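Pyruvate kinase 1 (Trypanosoma brucei brucei, PDB 4KCT) catalyses the transfer of phosphate from phosphoenolpyruvate to ADP, yielding pyruvate and ATP, and has an intrinsic decarboxylase activity toward oxaloacetate. Local coordinates at residues 299-303 against 342-347. Residues are numbered along the deposited sequence; the frame is centred on the assembly and turned at random. Where two conformers were deposited one is given.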
loop_
_atom_site.group_PDB
_atom_site.type_symbol
_atom_site.label_atom_id
_atom_site.label_comp_id
_atom_site.label_asym_id
_atom_site.label_seq_id
_atom_site.Cartn_x
_atom_site.Cartn_y
_atom_site.Cartn_z
ATOM N N MET A 299 -31.207 15.493 7.877
ATOM C CA MET A 299 -30.292 15.556 6.759
ATOM C C MET A 299 -30.547 16.771 5.877
ATOM O O MET A 299 -29.616 17.381 5.404
ATOM C CB MET A 299 -30.320 14.261 5.942
ATOM C CG MET A 299 -30.054 13.034 6.821
ATOM S SD MET A 299 -29.284 11.707 5.880
ATOM C CE MET A 299 -27.604 12.291 5.703
ATOM N N LEU A 300 -31.829 17.090 5.634
ATOM C CA LEU A 300 -32.188 18.235 4.802
ATOM C C LEU A 300 -33.265 19.063 5.519
ATOM O O LEU A 300 -34.165 19.609 4.885
ATOM C CB LEU A 300 -32.710 17.760 3.422
ATOM C CG LEU A 300 -31.643 17.167 2.468
ATOM C CD1 LEU A 300 -32.327 16.563 1.235
ATOM C CD2 LEU A 300 -30.640 18.247 2.036
ATOM N N GLU A 301 -33.072 19.241 6.817
ATOM C CA GLU A 301 -34.099 19.743 7.721
ATOM C C GLU A 301 -34.720 21.080 7.249
ATOM O O GLU A 301 -35.931 21.278 7.315
ATOM C CB GLU A 301 -33.493 19.907 9.120
ATOM C CG GLU A 301 -34.492 20.274 10.202
ATOM C CD GLU A 301 -35.551 19.213 10.402
ATOM O OE1 GLU A 301 -36.593 19.533 11.012
ATOM O OE2 GLU A 301 -35.332 18.055 9.997
ATOM N N SER A 302 -33.880 22.013 6.843
ATOM C CA SER A 302 -34.373 23.359 6.548
ATOM C C SER A 302 -35.346 23.324 5.359
ATOM O O SER A 302 -36.142 24.256 5.169
ATOM C CB SER A 302 -33.220 24.291 6.235
ATOM O OG SER A 302 -32.654 23.983 4.964
ATOM N N MET A 303 -35.296 22.250 4.562
ATOM C CA MET A 303 -36.277 22.103 3.457
ATOM C C MET A 303 -37.680 21.710 3.929
ATOM O O MET A 303 -38.602 21.616 3.120
ATOM C CB MET A 303 -35.789 21.133 2.367
ATOM C CG MET A 303 -34.601 21.650 1.566
ATOM S SD MET A 303 -34.375 20.819 -0.034
ATOM C CE MET A 303 -35.779 21.438 -0.947
ATOM N N GLU A 342 -39.582 18.212 -3.793
ATOM C CA GLU A 342 -38.329 18.905 -4.097
ATOM C C GLU A 342 -37.203 18.385 -3.163
ATOM O O GLU A 342 -36.049 18.350 -3.563
ATOM C CB GLU A 342 -38.468 20.424 -3.920
ATOM C CG GLU A 342 -39.342 21.100 -4.984
ATOM C CD GLU A 342 -40.834 21.015 -4.666
ATOM O OE1 GLU A 342 -41.216 20.462 -3.620
ATOM O OE2 GLU A 342 -41.644 21.432 -5.516
ATOM N N VAL A 343 -37.535 18.124 -1.900
ATOM C CA VAL A 343 -36.521 17.632 -0.958
ATOM C C VAL A 343 -36.000 16.245 -1.379
ATOM O O VAL A 343 -34.785 16.022 -1.425
ATOM C CB VAL A 343 -36.976 17.679 0.536
ATOM C CG1 VAL A 343 -38.084 16.692 0.815
ATOM C CG2 VAL A 343 -35.797 17.382 1.464
ATOM N N VAL A 344 -36.902 15.382 -1.840
ATOM C CA VAL A 344 -36.488 14.061 -2.328
ATOM C C VAL A 344 -35.654 14.185 -3.605
ATOM O O VAL A 344 -34.636 13.519 -3.758
ATOM C CB VAL A 344 -37.682 13.130 -2.547
ATOM C CG1 VAL A 344 -37.244 11.869 -3.306
ATOM C CG2 VAL A 344 -38.335 12.780 -1.188
ATOM N N GLN A 345 -36.068 15.077 -4.499
ATOM C CA GLN A 345 -35.303 15.326 -5.717
ATOM C C GLN A 345 -33.892 15.864 -5.438
ATOM O O GLN A 345 -32.932 15.410 -6.052
ATOM C CB GLN A 345 -36.078 16.268 -6.664
ATOM C CG GLN A 345 -37.321 15.603 -7.283
ATOM C CD GLN A 345 -38.315 16.627 -7.833
ATOM O OE1 GLN A 345 -37.964 17.774 -8.041
ATOM N NE2 GLN A 345 -39.576 16.228 -7.974
ATOM N N TYR A 346 -33.761 16.810 -4.495
ATOM C CA TYR A 346 -32.419 17.276 -4.077
ATOM C C TYR A 346 -31.618 16.126 -3.509
ATOM O O TYR A 346 -30.430 15.985 -3.809
ATOM C CB TYR A 346 -32.498 18.386 -3.026
ATOM C CG TYR A 346 -32.339 19.766 -3.574
ATOM C CD1 TYR A 346 -31.105 20.223 -4.003
ATOM C CD2 TYR A 346 -33.443 20.614 -3.707
ATOM C CE1 TYR A 346 -30.962 21.493 -4.531
ATOM C CE2 TYR A 346 -33.313 21.872 -4.254
ATOM C CZ TYR A 346 -32.063 22.326 -4.617
ATOM O OH TYR A 346 -31.933 23.573 -5.166
ATOM N N MET A 347 -32.243 15.357 -2.615
ATOM C CA MET A 347 -31.535 14.255 -1.956
ATOM C C MET A 347 -30.985 13.266 -2.993
ATOM O O MET A 347 -29.819 12.884 -2.940
ATOM C CB MET A 347 -32.459 13.501 -0.993
ATOM C CG MET A 347 -31.669 12.492 -0.156
ATOM S SD MET A 347 -32.609 11.934 1.303
ATOM C CE MET A 347 -31.704 12.772 2.627
#
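L300 and V343 form the middle of an apolar contact in which the segment 299-303 meets one flank of helix 340-356. The two side chains lie alongside each other but point opposite ways, bringing L300 CD1 to 3.6 Å from V343 CG2. That methyl also touches M303 CB at 3.9 Å, and in this way one branch of a single valine fits against both L300 and M303. One helical turn further on, M347 continues the apolar surface: its CB lies 3.8 Å from L300 CD1. Although M347 starts out alongside the loop, its chain runs out extended through chi1 (-172°) and chi2 before bending at chi3, which carries CE to within 3.9 Å of M299 CB. The two methionine side chains are roughly perpendicular.

Sulfur and ring meet at the other end of the contact. The side chain of M303 runs roughly perpendicular to that of Y346, its SD 4.6 Å from the ring centroid and 45° off the ring normal, an oblique Met-aromatic contact. The bend at chi3 (70°) sets CE, like the sulfur, against Y346 CD2, at 3.7 Å, and lets it brush E342 and the start of V343. The ring has further partners in R349, through a cation-pi contact, and A272 of a second subunit.

Hydrogen bonds tie the loop to its surroundings: E333 OE2 accepts one from the backbone N of L300, and S302 OG is hydrogen-bonded to E313 OE1. The side chain of M299, about 9 Å from the bound pyruvate, also packs on V328, as does M347. The whole illustrates how a TIM barrel is assembled: the loop following strand 293-296, the seventh of eight parallel strands, is packed against helix 340-356, which comes after the eighth strand and the short helix 332-335, near the active-site end.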